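Local coordinates for pyrroline carboxylate reductase (Plasmodium falciparum, PDB 2RCY), which probably reduces pyrroline-5-carboxylate to proline, the last step of proline synthesis, and binds NADP as its cofactor, at residues E3-G8 / C59-C64. Sequence-based numbering, arbitrary orientation.
Sequences ENIKLG and CDIIVC
L7 and G8 pair with I61 and I62 in a parallel, largely buried contact between strands 7-10 and 61-64, neighbours in the sheet of the nucleotide-binding domain. G8 bonds through both its N and its O. Its N gives a hydrogen bond to I61 O (2.9 Å), and its O takes one from V63 N (2.7 Å). At the start of the pair, K6 O accepts two backbone donors. I61 N reaches it at 3.1 Å, nearly in line with the carbonyl, while D60 N comes in at a tilt. D60 also bonds through its side chain. The anti lone pair of OD2 receives K6 N at 2.8 Å in a nearly straight bond (166°). CG of D60 stands beside its own backbone N (chi1 -54°), and OD2 faces K6 N. K6 NZ adds a long salt bridge to the same oxygen.

On one face of the sheet, L7 CD2 lies against V63 CG2 (3.5 Å) and I61 CG2. I5 CD1 meets I61 CD1 at 3.7 Å, the two chains crossing at a slant. Y140 of helix 135-146 touches both I5 and I61. C59 SG packs on G8 CA at 3.6 Å, on the side where a side chain of G8 would lie. On their outer sides the two strands continue the sheet, L7 bonding to F35 and I62 to L86 and I88, backbone to backbone. Strand 7-10 leads toward G11, G13 and G16, which fit the GxGxxG pattern of Rossmann-type dinucleotide sites. The V63 side chain lies about 8 Å from the bound NADP. Two adjacent parallel strands at the centre of the sheet are characteristic of the Rossmann fold.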
ATOM      1  N   GLU A   3      48.154  31.783 -11.308  1.00 53.42           N
ATOM      2  CA  GLU A   3      48.067  32.887 -10.354  1.00 53.19           C
ATOM      3  C   GLU A   3      47.684  34.215 -11.009  1.00 53.01           C
ATOM      4  O   GLU A   3      47.173  35.114 -10.340  1.00 53.01           O
ATOM      5  CB  GLU A   3      49.392  33.041  -9.595  1.00 53.18           C
ATOM      6  CG  GLU A   3      49.846  31.797  -8.825  1.00 53.13           C
ATOM      7  CD  GLU A   3      50.538  30.755  -9.699  1.00 53.22           C
ATOM      8  OE1 GLU A   3      50.841  31.046 -10.877  1.00 53.27           O
ATOM      9  OE2 GLU A   3      50.782  29.636  -9.203  1.00 53.37           O
ATOM     10  N   ASN A   4      47.925  34.325 -12.314  1.00 52.81           N
ATOM     11  CA  ASN A   4      47.693  35.568 -13.054  1.00 52.64           C
ATOM     12  C   ASN A   4      46.301  35.738 -13.657  1.00 52.45           C
ATOM     13  O   ASN A   4      45.829  36.866 -13.813  1.00 52.40           O
ATOM     14  CB  ASN A   4      48.753  35.751 -14.142  1.00 52.71           C
ATOM     15  CG  ASN A   4      50.090  36.184 -13.582  1.00 52.77           C
ATOM     16  OD1 ASN A   4      50.171  37.102 -12.765  1.00 52.83           O
ATOM     17  ND2 ASN A   4      51.152  35.525 -14.026  1.00 52.87           N
ATOM     18  N   ILE A   5      45.655  34.626 -14.006  1.00 52.28           N
ATOM     19  CA  ILE A   5      44.325  34.675 -14.618  1.00 52.11           C
ATOM     20  C   ILE A   5      43.258  35.138 -13.630  1.00 51.91           C
ATOM     21  O   ILE A   5      43.322  34.834 -12.437  1.00 51.90           O
ATOM     22  CB  ILE A   5      43.896  33.331 -15.269  1.00 52.14           C
ATOM     23  CG1 ILE A   5      43.897  32.194 -14.245  1.00 52.20           C
ATOM     24  CG2 ILE A   5      44.783  33.006 -16.471  1.00 52.21           C
ATOM     25  CD1 ILE A   5      42.684  31.297 -14.332  1.00 52.37           C
ATOM     26  N   LYS A   6      42.285  35.885 -14.141  1.00 51.67           N
ATOM     27  CA  LYS A   6      41.239  36.465 -13.311  1.00 51.44           C
ATOM     28  C   LYS A   6      39.965  35.631 -13.392  1.00 51.19           C
ATOM     29  O   LYS A   6      39.431  35.394 -14.480  1.00 51.13           O
ATOM     30  CB  LYS A   6      40.979  37.917 -13.721  1.00 51.48           C
ATOM     31  CG  LYS A   6      42.235  38.778 -13.750  1.00 51.60           C
ATOM     32  CD  LYS A   6      42.009  40.073 -14.509  1.00 51.98           C
ATOM     33  CE  LYS A   6      43.327  40.725 -14.900  1.00 52.19           C
ATOM     34  NZ  LYS A   6      44.049  39.946 -15.949  1.00 52.31           N
ATOM     35  N   LEU A   7      39.499  35.177 -12.231  1.00 50.90           N
ATOM     36  CA  LEU A   7      38.310  34.340 -12.136  1.00 50.64           C
ATOM     37  C   LEU A   7      37.121  35.181 -11.680  1.00 50.47           C
ATOM     38  O   LEU A   7      37.215  35.924 -10.701  1.00 50.46           O
ATOM     39  CB  LEU A   7      38.548  33.188 -11.153  1.00 50.64           C
ATOM     40  CG  LEU A   7      38.181  31.753 -11.555  1.00 50.60           C
ATOM     41  CD1 LEU A   7      38.278  30.830 -10.347  1.00 50.54           C
ATOM     42  CD2 LEU A   7      36.801  31.655 -12.177  1.00 50.53           C
ATOM     43  N   GLY A   8      36.006  35.060 -12.397  1.00 50.28           N
ATOM     44  CA  GLY A   8      34.800  35.822 -12.086  1.00 50.06           C
ATOM     45  C   GLY A   8      33.589  34.949 -11.827  1.00 49.90           C
ATOM     46  O   GLY A   8      33.288  34.045 -12.605  1.00 49.87           O
ATOM     47  N   CYS A  59      37.609  39.702 -16.347  1.00 51.50           N
ATOM     48  CA  CYS A  59      38.070  38.349 -16.040  1.00 50.95           C
ATOM     49  C   CYS A  59      38.377  37.520 -17.282  1.00 50.60           C
ATOM     50  O   CYS A  59      37.842  37.777 -18.361  1.00 50.54           O
ATOM     51  CB  CYS A  59      37.047  37.630 -15.162  1.00 50.96           C
ATOM     52  SG  CYS A  59      36.712  38.477 -13.610  1.00 50.90           S
ATOM     53  N   ASP A  60      39.244  36.523 -17.112  1.00 50.16           N
ATOM     54  CA  ASP A  60      39.638  35.620 -18.194  1.00 49.72           C
ATOM     55  C   ASP A  60      38.745  34.383 -18.225  1.00 49.39           C
ATOM     56  O   ASP A  60      38.423  33.866 -19.296  1.00 49.36           O
ATOM     57  CB  ASP A  60      41.104  35.204 -18.037  1.00 49.75           C
ATOM     58  CG  ASP A  60      42.040  36.390 -17.931  1.00 49.78           C
ATOM     59  OD1 ASP A  60      42.253  37.080 -18.952  1.00 49.99           O
ATOM     60  OD2 ASP A  60      42.567  36.629 -16.825  1.00 49.77           O
ATOM     61  N   ILE A  61      38.366  33.911 -17.039  1.00 48.97           N
ATOM     62  CA  ILE A  61      37.438  32.794 -16.896  1.00 48.51           C
ATOM     63  C   ILE A  61      36.205  33.260 -16.121  1.00 48.25           C
ATOM     64  O   ILE A  61      36.316  33.781 -15.008  1.00 48.12           O
ATOM     65  CB  ILE A  61      38.105  31.564 -16.217  1.00 48.53           C
ATOM     66  CG1 ILE A  61      39.155  30.948 -17.152  1.00 48.52           C
ATOM     67  CG2 ILE A  61      37.058  30.519 -15.825  1.00 48.40           C
ATOM     68  CD1 ILE A  61      40.027  29.877 -16.515  1.00 48.46           C
ATOM     69  N   ILE A  62      35.036  33.078 -16.730  1.00 47.93           N
ATOM     70  CA  ILE A  62      33.771  33.528 -16.155  1.00 47.68           C
ATOM     71  C   ILE A  62      32.919  32.331 -15.735  1.00 47.50           C
ATOM     72  O   ILE A  62      32.718  31.397 -16.514  1.00 47.47           O
ATOM     73  CB  ILE A  62      32.982  34.445 -17.136  1.00 47.63           C
ATOM     74  CG1 ILE A  62      33.811  35.672 -17.538  1.00 47.66           C
ATOM     75  CG2 ILE A  62      31.674  34.912 -16.518  1.00 47.63           C
ATOM     76  CD1 ILE A  62      34.620  35.501 -18.818  1.00 47.64           C
ATOM     77  N   VAL A  63      32.434  32.367 -14.497  1.00 47.36           N
ATOM     78  CA  VAL A  63      31.589  31.305 -13.955  1.00 47.25           C
ATOM     79  C   VAL A  63      30.147  31.790 -13.820  1.00 47.21           C
ATOM     80  O   VAL A  63      29.876  32.779 -13.134  1.00 47.13           O
ATOM     81  CB  VAL A  63      32.103  30.787 -12.584  1.00 47.21           C
ATOM     82  CG1 VAL A  63      31.252  29.624 -12.086  1.00 47.19           C
ATOM     83  CG2 VAL A  63      33.556  30.363 -12.678  1.00 47.10           C
ATOM     84  N   CYS A  64      29.234  31.090 -14.487  1.00 47.19           N
ATOM     85  CA  CYS A  64      27.807  31.378 -14.392  1.00 47.19           C
ATOM     86  C   CYS A  64      27.206  30.602 -13.224  1.00 47.21           C
ATOM     87  O   CYS A  64      26.926  29.407 -13.336  1.00 47.16           O
ATOM     88  CB  CYS A  64      27.097  31.028 -15.702  1.00 47.17           C
ATOM     89  SG  CYS A  64      25.396  31.627 -15.811  1.00 47.13           S
TER